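Local coordinates for protein heme oxygenase (mycobilin-producing) (PDB 3HX9) that probably catalyses the oxidative opening of the heme porphyrin ring to mycobilin, with release of the iron, working as a homodimer, at residues N7-P12 / Y51-H56. Numbering follows the deposited sequence.
Sequences NAIEVP and YFVVTH. With HEM (protoporphyrin IX containing Fe), chain E.
Two central strands of the antiparallel sheet of an ABM-family ferredoxin-like domain, the unit of the dimeric alpha-beta barrel, pair here, residues 7-9 with 51-53; the axes of segments 7-9 and 51-56 run at 164°. Asn7 and Val53 form one hydrogen-bonded pair. Asn7 N donates to Val53 O over 2.9 Å in the carbonyl plane. Val53 N returns a bond of 2.9 Å to Asn7 O, approaching from above that carbonyl's plane. At Ile9 and Tyr51 the exchange is uneven. Ile9 N reaches Tyr51 O at 2.9 Å, nearly along the C=O axis, whereas the bond from Tyr51 N to Ile9 O is weak, longer at 3.1 Å and more bent at its hydrogen. Tyr51 O also receives a CA-H contact from Ala8. The non-hydrogen-bonded pair Ala8/Phe52 lies between these, and its backbone groups bond to the flanking strands, at Ser88 and Leu42 respectively.

Ala8 CB and the Phe52 ring occupy the face that meets the second subunit, where Phe52 packs against Phe52 and Phe92 of that chain. Asn7, Ile9, Tyr51 and Val53 line the other face, towards helix 16-25 and the heme. Ile9 carries CG1 between its backbone N and carbonyl carbon (chi1 53°) and extends CD1 from there to Val53 CG2, 3.9 Å away. Val11 CG2 meets Tyr51 CD2 obliquely, while the Tyr51 hydroxyl is satisfied by Glu20. Val53 CG1 and Thr55 CG2 touch the porphyrin; Thr55 OG1 bonds to Lys5 O and Trp57 NE1. With CG anti to its backbone N (chi1 -156°), Asn7 places its amide against the macrocycle, OD1 lying 3.2 Å from the heme meso carbon CHD.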
ATOM      1  N   ASN A   7      -8.423  -2.882   0.562  1.00 12.43           N
ATOM      2  CA  ASN A   7      -9.210  -4.096   0.265  1.00 12.94           C
ATOM      3  C   ASN A   7      -8.362  -4.978  -0.579  1.00 13.78           C
ATOM      4  O   ASN A   7      -8.059  -4.610  -1.715  1.00 14.41           O
ATOM      5  CB  ASN A   7     -10.566  -3.768  -0.352  1.00 12.27           C
ATOM      6  CG  ASN A   7     -11.579  -4.894  -0.116  1.00 15.72           C
ATOM      7  OD1 ASN A   7     -12.332  -5.215  -1.028  1.00 22.54           O
ATOM      8  ND2 ASN A   7     -11.598  -5.438   1.072  1.00 14.34           N
ATOM      9  N   ALA A   8      -8.001  -6.169  -0.054  1.00 14.60           N
ATOM     10  CA  ALA A   8      -7.162  -7.071  -0.823  1.00 15.05           C
ATOM     11  C   ALA A   8      -8.102  -8.094  -1.427  1.00 16.44           C
ATOM     12  O   ALA A   8      -8.617  -8.951  -0.701  1.00 17.68           O
ATOM     13  CB  ALA A   8      -6.020  -7.731   0.049  1.00 17.03           C
ATOM     14  N   ILE A   9      -8.316  -8.013  -2.730  1.00 16.28           N
ATOM     15  CA  ILE A   9      -9.440  -8.715  -3.400  1.00 17.74           C
ATOM     16  C   ILE A   9      -8.921  -9.843  -4.268  1.00 18.70           C
ATOM     17  O   ILE A   9      -7.897  -9.735  -4.953  1.00 16.31           O
ATOM     18  CB  ILE A   9     -10.334  -7.778  -4.168  1.00 19.00           C
ATOM     19  CG1 ILE A   9      -9.509  -6.917  -5.149  1.00 20.39           C
ATOM     20  CG2 ILE A   9     -11.023  -6.933  -3.169  1.00 24.42           C
ATOM     21  CD1 ILE A   9     -10.382  -6.051  -6.075  1.00 28.19           C
ATOM     22  N   GLU A  10      -9.543 -10.986  -4.074  1.00 18.84           N
ATOM     23  CA  GLU A  10      -9.174 -12.197  -4.824  1.00 19.89           C
ATOM     24  C   GLU A  10      -9.840 -12.157  -6.184  1.00 18.95           C
ATOM     25  O   GLU A  10     -11.043 -12.081  -6.283  1.00 21.08           O
ATOM     26  CB  GLU A  10      -9.625 -13.436  -4.021  1.00 20.16           C
ATOM     27  CG  GLU A  10      -8.691 -13.735  -2.810  1.00 27.47           C
ATOM     28  CD  GLU A  10      -9.430 -14.319  -1.566  1.00 36.69           C
ATOM     29  OE1 GLU A  10      -9.171 -13.875  -0.401  1.00 35.78           O
ATOM     30  OE2 GLU A  10     -10.296 -15.216  -1.752  1.00 36.60           O
ATOM     31  N   VAL A  11      -9.063 -12.180  -7.251  1.00 19.92           N
ATOM     32  CA  VAL A  11      -9.594 -11.980  -8.574  1.00 19.19           C
ATOM     33  C   VAL A  11      -9.179 -13.180  -9.379  1.00 18.90           C
ATOM     34  O   VAL A  11      -8.025 -13.440  -9.456  1.00 20.41           O
ATOM     35  CB  VAL A  11      -8.941 -10.740  -9.234  1.00 20.19           C
ATOM     36  CG1 VAL A  11      -9.446 -10.579 -10.626  1.00 19.53           C
ATOM     37  CG2 VAL A  11      -9.362  -9.523  -8.459  1.00 20.21           C
ATOM     38  N   PRO A  12     -10.114 -13.888 -10.002  1.00 18.63           N
ATOM     39  CA  PRO A  12      -9.698 -15.111 -10.750  1.00 20.04           C
ATOM     40  C   PRO A  12      -8.704 -14.786 -11.852  1.00 20.11           C
ATOM     41  O   PRO A  12      -8.767 -13.734 -12.476  1.00 20.99           O
ATOM     42  CB  PRO A  12     -11.017 -15.546 -11.434  1.00 20.01           C
ATOM     43  CG  PRO A  12     -12.044 -15.180 -10.450  1.00 22.10           C
ATOM     44  CD  PRO A  12     -11.571 -13.813  -9.883  1.00 20.23           C
ATOM     45  N   TYR A  51      -5.355  -8.340  -6.048  1.00 12.54           N
ATOM     46  CA  TYR A  51      -5.301  -6.870  -6.297  1.00 13.64           C
ATOM     47  C   TYR A  51      -5.393  -6.172  -4.950  1.00 13.61           C
ATOM     48  O   TYR A  51      -6.114  -6.628  -4.055  1.00 15.46           O
ATOM     49  CB  TYR A  51      -6.474  -6.421  -7.139  1.00 15.73           C
ATOM     50  CG  TYR A  51      -6.271  -6.619  -8.625  1.00 15.67           C
ATOM     51  CD1 TYR A  51      -6.045  -5.514  -9.494  1.00 15.05           C
ATOM     52  CD2 TYR A  51      -6.312  -7.892  -9.152  1.00 16.25           C
ATOM     53  CE1 TYR A  51      -5.834  -5.724 -10.877  1.00 15.18           C
ATOM     54  CE2 TYR A  51      -6.113  -8.115 -10.546  1.00 15.00           C
ATOM     55  CZ  TYR A  51      -5.935  -7.033 -11.377  1.00 14.58           C
ATOM     56  OH  TYR A  51      -5.750  -7.287 -12.740  1.00 17.58           O
ATOM     57  N   PHE A  52      -4.708  -5.030  -4.826  1.00 13.61           N
ATOM     58  CA  PHE A  52      -4.851  -4.207  -3.592  1.00 13.42           C
ATOM     59  C   PHE A  52      -5.535  -2.927  -3.970  1.00 14.04           C
ATOM     60  O   PHE A  52      -5.059  -2.233  -4.867  1.00 14.76           O
ATOM     61  CB  PHE A  52      -3.477  -3.816  -2.987  1.00 12.07           C
ATOM     62  CG  PHE A  52      -2.852  -4.843  -2.084  1.00 12.78           C
ATOM     63  CD1 PHE A  52      -3.333  -6.163  -2.053  1.00 14.96           C
ATOM     64  CD2 PHE A  52      -1.785  -4.506  -1.267  1.00 13.32           C
ATOM     65  CE1 PHE A  52      -2.748  -7.096  -1.210  1.00 15.92           C
ATOM     66  CE2 PHE A  52      -1.177  -5.434  -0.418  1.00 15.77           C
ATOM     67  CZ  PHE A  52      -1.670  -6.769  -0.445  1.00 13.23           C
ATOM     68  N   VAL A  53      -6.648  -2.628  -3.301  1.00 11.66           N
ATOM     69  CA  VAL A  53      -7.381  -1.415  -3.501  1.00 12.20           C
ATOM     70  C   VAL A  53      -6.986  -0.567  -2.292  1.00 12.79           C
ATOM     71  O   VAL A  53      -7.449  -0.814  -1.197  1.00 12.41           O
ATOM     72  CB  VAL A  53      -8.884  -1.678  -3.521  1.00 12.83           C
ATOM     73  CG1 VAL A  53      -9.675  -0.366  -3.724  1.00 12.53           C
ATOM     74  CG2 VAL A  53      -9.154  -2.633  -4.756  1.00 13.29           C
ATOM     75  N   VAL A  54      -6.049   0.331  -2.510  1.00 12.33           N
ATOM     76  CA  VAL A  54      -5.361   1.064  -1.412  1.00 11.90           C
ATOM     77  C   VAL A  54      -6.066   2.395  -1.226  1.00 12.12           C
ATOM     78  O   VAL A  54      -5.926   3.299  -2.074  1.00 13.85           O
ATOM     79  CB  VAL A  54      -3.890   1.284  -1.740  1.00 12.45           C
ATOM     80  CG1 VAL A  54      -3.175   2.043  -0.573  1.00 11.76           C
ATOM     81  CG2 VAL A  54      -3.215  -0.033  -2.029  1.00 12.42           C
ATOM     82  N   THR A  55      -6.816   2.516  -0.137  1.00 11.91           N
ATOM     83  CA  THR A  55      -7.576   3.770   0.038  1.00 12.37           C
ATOM     84  C   THR A  55      -6.975   4.535   1.208  1.00 11.53           C
ATOM     85  O   THR A  55      -6.441   3.957   2.169  1.00 13.19           O
ATOM     86  CB  THR A  55      -9.069   3.546   0.307  1.00 11.40           C
ATOM     87  OG1 THR A  55      -9.276   3.027   1.657  1.00 13.39           O
ATOM     88  CG2 THR A  55      -9.644   2.583  -0.708  1.00 14.53           C
ATOM     89  N   HIS A  56      -7.050   5.874   1.104  1.00 12.03           N
ATOM     90  CA  HIS A  56      -6.390   6.758   2.106  1.00 13.68           C
ATOM     91  C   HIS A  56      -7.430   7.689   2.723  1.00 13.35           C
ATOM     92  O   HIS A  56      -8.285   8.234   2.005  1.00 14.39           O
ATOM     93  CB  HIS A  56      -5.410   7.640   1.309  1.00 13.51           C
ATOM     94  CG  HIS A  56      -4.306   6.832   0.691  1.00 15.77           C
ATOM     95  ND1 HIS A  56      -4.366   6.287  -0.572  1.00 18.29           N
ATOM     96  CD2 HIS A  56      -3.124   6.440   1.227  1.00 11.73           C
ATOM     97  CE1 HIS A  56      -3.237   5.626  -0.811  1.00 12.25           C
ATOM     98  NE2 HIS A  56      -2.455   5.738   0.255  1.00 15.86           N
TER
HETATM   99  CHA HEM E 200     -16.151  -5.041  -4.576  1.00 18.38           C
HETATM  100  CHB HEM E 200     -15.043  -0.564  -6.126  1.00 20.56           C
HETATM  101  CHC HEM E 200     -13.059   0.390  -1.781  1.00 16.90           C
HETATM  102  CHD HEM E 200     -14.977  -3.723  -0.063  1.00 21.79           C
HETATM  103  C1A HEM E 200     -15.947  -3.926  -5.363  1.00 19.79           C
HETATM  104  C2A HEM E 200     -16.212  -3.890  -6.782  1.00 21.83           C
HETATM  105  C3A HEM E 200     -15.928  -2.658  -7.204  1.00 22.38           C
HETATM  106  C4A HEM E 200     -15.440  -1.901  -6.106  1.00 18.81           C
HETATM  107  CMA HEM E 200     -15.993  -2.102  -8.631  1.00 23.61           C
HETATM  108  CAA HEM E 200     -16.749  -5.094  -7.608  1.00 25.26           C
HETATM  109  CBA HEM E 200     -15.559  -5.967  -8.040  1.00 26.04           C
HETATM  110  CGA HEM E 200     -15.903  -7.165  -8.912  1.00 28.00           C
HETATM  111  O1A HEM E 200     -15.645  -8.269  -8.471  1.00 34.86           O
HETATM  112  O2A HEM E 200     -16.422  -7.020 -10.023  1.00 30.12           O
HETATM  113  C1B HEM E 200     -14.402   0.043  -5.077  1.00 16.71           C
HETATM  114  C2B HEM E 200     -13.805   1.366  -5.156  1.00 17.35           C
HETATM  115  C3B HEM E 200     -13.240   1.631  -3.948  1.00 19.59           C
HETATM  116  C4B HEM E 200     -13.451   0.477  -3.083  1.00 19.47           C
HETATM  117  CMB HEM E 200     -13.823   2.312  -6.367  1.00 21.06           C
HETATM  118  CAB HEM E 200     -12.460   2.906  -3.640  1.00 18.92           C
HETATM  119  CBB HEM E 200     -12.357   3.429  -2.423  1.00 30.55           C
HETATM  120  C1C HEM E 200     -13.425  -0.632  -0.943  1.00 18.66           C
HETATM  121  C2C HEM E 200     -13.015  -0.762   0.433  1.00 16.28           C
HETATM  122  C3C HEM E 200     -13.543  -1.930   0.833  1.00 20.75           C
HETATM  123  C4C HEM E 200     -14.294  -2.531  -0.210  1.00 17.65           C
HETATM  124  CMC HEM E 200     -12.038   0.135   1.221  1.00 18.84           C
HETATM  125  CAC HEM E 200     -13.399  -2.546   2.215  1.00 25.15           C
HETATM  126  CBC HEM E 200     -13.865  -1.816   3.233  1.00 37.48           C
HETATM  127  C1D HEM E 200     -15.454  -4.466  -1.107  1.00 19.01           C
HETATM  128  C2D HEM E 200     -15.949  -5.801  -0.957  1.00 17.53           C
HETATM  129  C3D HEM E 200     -16.314  -6.224  -2.369  1.00 19.83           C
HETATM  130  C4D HEM E 200     -15.974  -5.098  -3.225  1.00 19.87           C
HETATM  131  CMD HEM E 200     -16.066  -6.564   0.395  1.00 16.91           C
HETATM  132  CAD HEM E 200     -16.884  -7.586  -2.786  1.00 18.68           C
HETATM  133  CBD HEM E 200     -15.642  -8.448  -3.074  1.00 20.32           C
HETATM  134  CGD HEM E 200     -16.092  -9.903  -3.279  1.00 23.79           C
HETATM  135  O1D HEM E 200     -17.269 -10.130  -3.570  1.00 28.22           O
HETATM  136  O2D HEM E 200     -15.344 -10.881  -3.058  1.00 26.06           O
HETATM  137  NA  HEM E 200     -15.453  -2.677  -4.959  1.00 20.13           N
HETATM  138  NB  HEM E 200     -14.187  -0.449  -3.824  1.00 19.24           N
HETATM  139  NC  HEM E 200     -14.233  -1.709  -1.315  1.00 19.27           N
HETATM  140  ND  HEM E 200     -15.433  -4.116  -2.444  1.00 17.78           N
HETATM  141 FE   HEM E 200     -14.555  -2.410  -3.214  1.00 18.17          FE